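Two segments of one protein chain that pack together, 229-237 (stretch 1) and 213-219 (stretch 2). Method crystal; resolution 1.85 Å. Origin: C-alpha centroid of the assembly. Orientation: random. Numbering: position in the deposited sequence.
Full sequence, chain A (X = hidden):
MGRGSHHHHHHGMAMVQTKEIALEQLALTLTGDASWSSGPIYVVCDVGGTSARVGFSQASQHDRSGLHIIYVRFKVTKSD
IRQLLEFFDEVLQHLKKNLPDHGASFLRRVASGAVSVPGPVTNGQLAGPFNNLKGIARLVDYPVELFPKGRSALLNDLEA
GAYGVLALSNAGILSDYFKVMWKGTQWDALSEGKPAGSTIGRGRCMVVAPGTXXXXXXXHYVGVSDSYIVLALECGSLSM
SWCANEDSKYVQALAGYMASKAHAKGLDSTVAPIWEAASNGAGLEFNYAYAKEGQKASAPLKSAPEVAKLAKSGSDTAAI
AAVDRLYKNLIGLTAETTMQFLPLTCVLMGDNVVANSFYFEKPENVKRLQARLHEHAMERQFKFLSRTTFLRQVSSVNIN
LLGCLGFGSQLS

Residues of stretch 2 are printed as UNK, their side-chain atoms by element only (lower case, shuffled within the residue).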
# COMPACT_ATOMS: atom_id res chain seq x y z
N ILE A 229 8.34 -6.39 3.50
CA ILE A 229 8.28 -5.17 4.29
C ILE A 229 6.82 -4.92 4.59
O ILE A 229 5.96 -5.16 3.76
CB ILE A 229 8.93 -3.96 3.56
CG1 ILE A 229 8.88 -2.70 4.44
CG2 ILE A 229 8.31 -3.72 2.17
CD1 ILE A 229 9.84 -1.60 3.99
N VAL A 230 6.53 -4.47 5.81
CA VAL A 230 5.15 -4.18 6.16
C VAL A 230 4.88 -2.69 6.05
O VAL A 230 5.70 -1.86 6.44
CB VAL A 230 4.80 -4.67 7.58
CG1 VAL A 230 3.39 -4.19 7.96
CG2 VAL A 230 4.90 -6.20 7.66
N LEU A 231 3.72 -2.35 5.49
CA LEU A 231 3.28 -0.98 5.45
C LEU A 231 2.07 -0.88 6.34
O LEU A 231 1.11 -1.65 6.17
CB LEU A 231 2.89 -0.56 4.03
CG LEU A 231 4.03 -0.17 3.08
CD1 LEU A 231 4.85 -1.40 2.69
CD2 LEU A 231 3.52 0.53 1.81
N ALA A 232 2.14 0.04 7.30
CA ALA A 232 1.00 0.46 8.13
C ALA A 232 -0.04 1.12 7.22
O ALA A 232 0.33 1.86 6.31
CB ALA A 232 1.49 1.47 9.18
N LEU A 233 -1.33 0.88 7.48
CA LEU A 233 -2.40 1.40 6.62
C LEU A 233 -3.58 1.96 7.42
O LEU A 233 -3.72 1.71 8.61
CB LEU A 233 -2.90 0.31 5.69
CG LEU A 233 -1.94 -0.29 4.67
CD1 LEU A 233 -2.59 -1.45 3.95
CD2 LEU A 233 -1.52 0.77 3.66
N GLU A 234 -4.46 2.69 6.73
CA GLU A 234 -5.73 3.14 7.32
C GLU A 234 -6.94 2.74 6.46
O GLU A 234 -7.82 3.55 6.19
CB GLU A 234 -5.74 4.66 7.56
CG GLU A 234 -4.57 5.21 8.37
CD GLU A 234 -4.55 4.69 9.81
OE1 GLU A 234 -5.59 4.20 10.32
OE2 GLU A 234 -3.48 4.78 10.44
N CYS A 235 -6.98 1.47 6.06
CA CYS A 235 -8.03 0.98 5.18
C CYS A 235 -9.41 0.94 5.85
O CYS A 235 -10.44 1.06 5.18
CB CYS A 235 -7.66 -0.42 4.64
SG CYS A 235 -6.21 -0.43 3.52
N GLY A 236 -9.43 0.81 7.18
CA GLY A 236 -10.69 0.90 7.91
C GLY A 236 -11.33 2.27 7.73
O GLY A 236 -12.55 2.42 7.93
N SER A 237 -10.52 3.25 7.35
CA SER A 237 -10.98 4.64 7.23
C SER A 237 -11.32 5.02 5.80
O SER A 237 -11.61 6.19 5.49
CB SER A 237 -9.94 5.61 7.81
OG SER A 237 -9.76 5.40 9.19
N UNK A 213 -11.72 -0.57 16.75
CA UNK A 213 -11.62 0.01 15.43
C UNK A 213 -11.31 -1.13 14.49
O UNK A 213 -11.38 -2.29 14.89
N UNK A 214 -10.97 -0.82 13.25
CA UNK A 214 -10.56 -1.86 12.33
C UNK A 214 -9.18 -1.51 11.84
O UNK A 214 -9.00 -0.58 11.04
c UNK A 214 -11.07 -3.10 10.17
c UNK A 214 -11.57 -2.04 11.16
c UNK A 214 -12.91 -2.45 11.70
N UNK A 215 -8.18 -2.23 12.34
CA UNK A 215 -6.82 -2.01 11.88
C UNK A 215 -6.53 -2.69 10.55
O UNK A 215 -7.21 -3.64 10.15
N UNK A 216 -5.50 -2.19 9.86
CA UNK A 216 -5.06 -2.77 8.60
C UNK A 216 -3.58 -2.50 8.35
O UNK A 216 -3.01 -1.54 8.87
o UNK A 216 -5.71 -0.78 7.50
c UNK A 216 -5.86 -2.17 7.45
N UNK A 217 -2.97 -3.37 7.56
CA UNK A 217 -1.56 -3.26 7.19
C UNK A 217 -1.27 -4.24 6.07
O UNK A 217 -2.06 -5.17 5.81
c UNK A 217 -0.64 -3.53 8.40
o UNK A 217 -0.93 -4.78 9.00
N UNK A 218 -0.17 -4.04 5.37
CA UNK A 218 0.12 -4.91 4.24
C UNK A 218 1.53 -5.44 4.37
O UNK A 218 2.49 -4.65 4.53
c UNK A 218 -0.77 -5.81 1.16
c UNK A 218 0.85 -3.96 0.58
c UNK A 218 -0.04 -4.15 2.93
c UNK A 218 0.36 -4.91 1.66
N UNK A 219 1.66 -6.76 4.30
CA UNK A 219 2.98 -7.36 4.20
C UNK A 219 3.27 -7.43 2.70
O UNK A 219 2.62 -8.17 1.96
c UNK A 219 2.45 -10.19 6.82
c UNK A 219 4.52 -9.25 4.83
c UNK A 219 3.05 -8.77 4.79
c UNK A 219 2.43 -8.82 6.20
O HOH W 1 -7.33 0.55 9.31
O HOH W 2 -4.36 0.50 10.87

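Position 213 carries no atom beyond its backbone, and nothing of stretch 1 lies within contact distance. A residue with no side chain is glycine, Gly213, and it stands just ahead of the strand that does the pairing.

Position 214 has three side-chain carbons, one of them carrying the other two. Its CA-to-CB bond points toward stretch 1, yet its side chain comes no nearer than 4.5 Å; the closest link is through the backbone, with O of 214 lying 3.9 Å from Gly236 CA. A fork at the first carbon with two single-carbon arms is valine, Val214. Here glycine on stretch 1 is informative: an ideal CB on Gly236 would fall 2.5 Å from Val214 O, a clash.

Position 215 again has backbone atoms alone and touches nothing on stretch 1, so it is glycine, Gly215. A CB here would point away from stretch 1, with nothing of that stretch within 5.5 Å of its ideal place.

Position 216 shows one carbon followed by one oxygen. The oxygen lies 3.0 Å from Cys235 N and 3.5 Å from Cys235 CB. A single carbon ending in oxygen, without a branch, is serine. Ser216, in the p rotamer, accepts a hydrogen bond at OG from Cys235 N, taking up the backbone donor of the first residue of the short 3-10 segment.

Position 217 repeats the pattern of one carbon and one oxygen. Its carbon, CB, approaches Val230 CG1 at 4.1 Å and Ala232 CA at 4.3 Å. This too is serine, Ser217, also p; its OG is hydrogen-bonded elsewhere in the structure.

Position 218 has four carbons, forked at the second, and its CB sits 3.9 Å from Leu233 CD1. That branching identifies leucine. Leu218 shares a face of the sheet with Ser216, Leu231 and Leu233, while its backbone makes the best-formed pair of the contact: Leu218 N donates to Leu231 O and Leu231 N donates to Leu218 O, both at 2.8 Å and nearly straight.

Position 219 also has four carbons, but forked at the first, with one arm two carbons long; the inner carbon of that arm lies 3.9 Å from Val230 CG2. This is isoleucine, Ile219, on the same face as Val230, Ser217 and Ala232.

The contact works as an antiparallel ladder that changes character along its length. At the Leu231–Leu218 rung, paired backbone bonds fix the register, and Val230 CA adds a CA-H...O contact to Leu218 O at 3.2 Å. Toward Leu233 the ladder loosens: Leu233 N reaches Ser216 O at 3.3 Å along a bent bond. Water then fills in. Water 2 accepts from Ser216 N at 3.1 Å and donates to Leu233 O at 2.6 Å, while water 1 hydrogen-bonds Val214 O at 2.7 Å, Ser216 OG at 2.8 Å and Gly236 N at 3.0 Å. The rule to read is that direct backbone pairing is firmest at Leu231 and Leu218, with apolar contacts from Val230 and Leu233 beside it, whereas toward Gly236 a small hydroxyl and two waters serve the backbone groups.

Stretch 2 (213-219) GVGSSLI
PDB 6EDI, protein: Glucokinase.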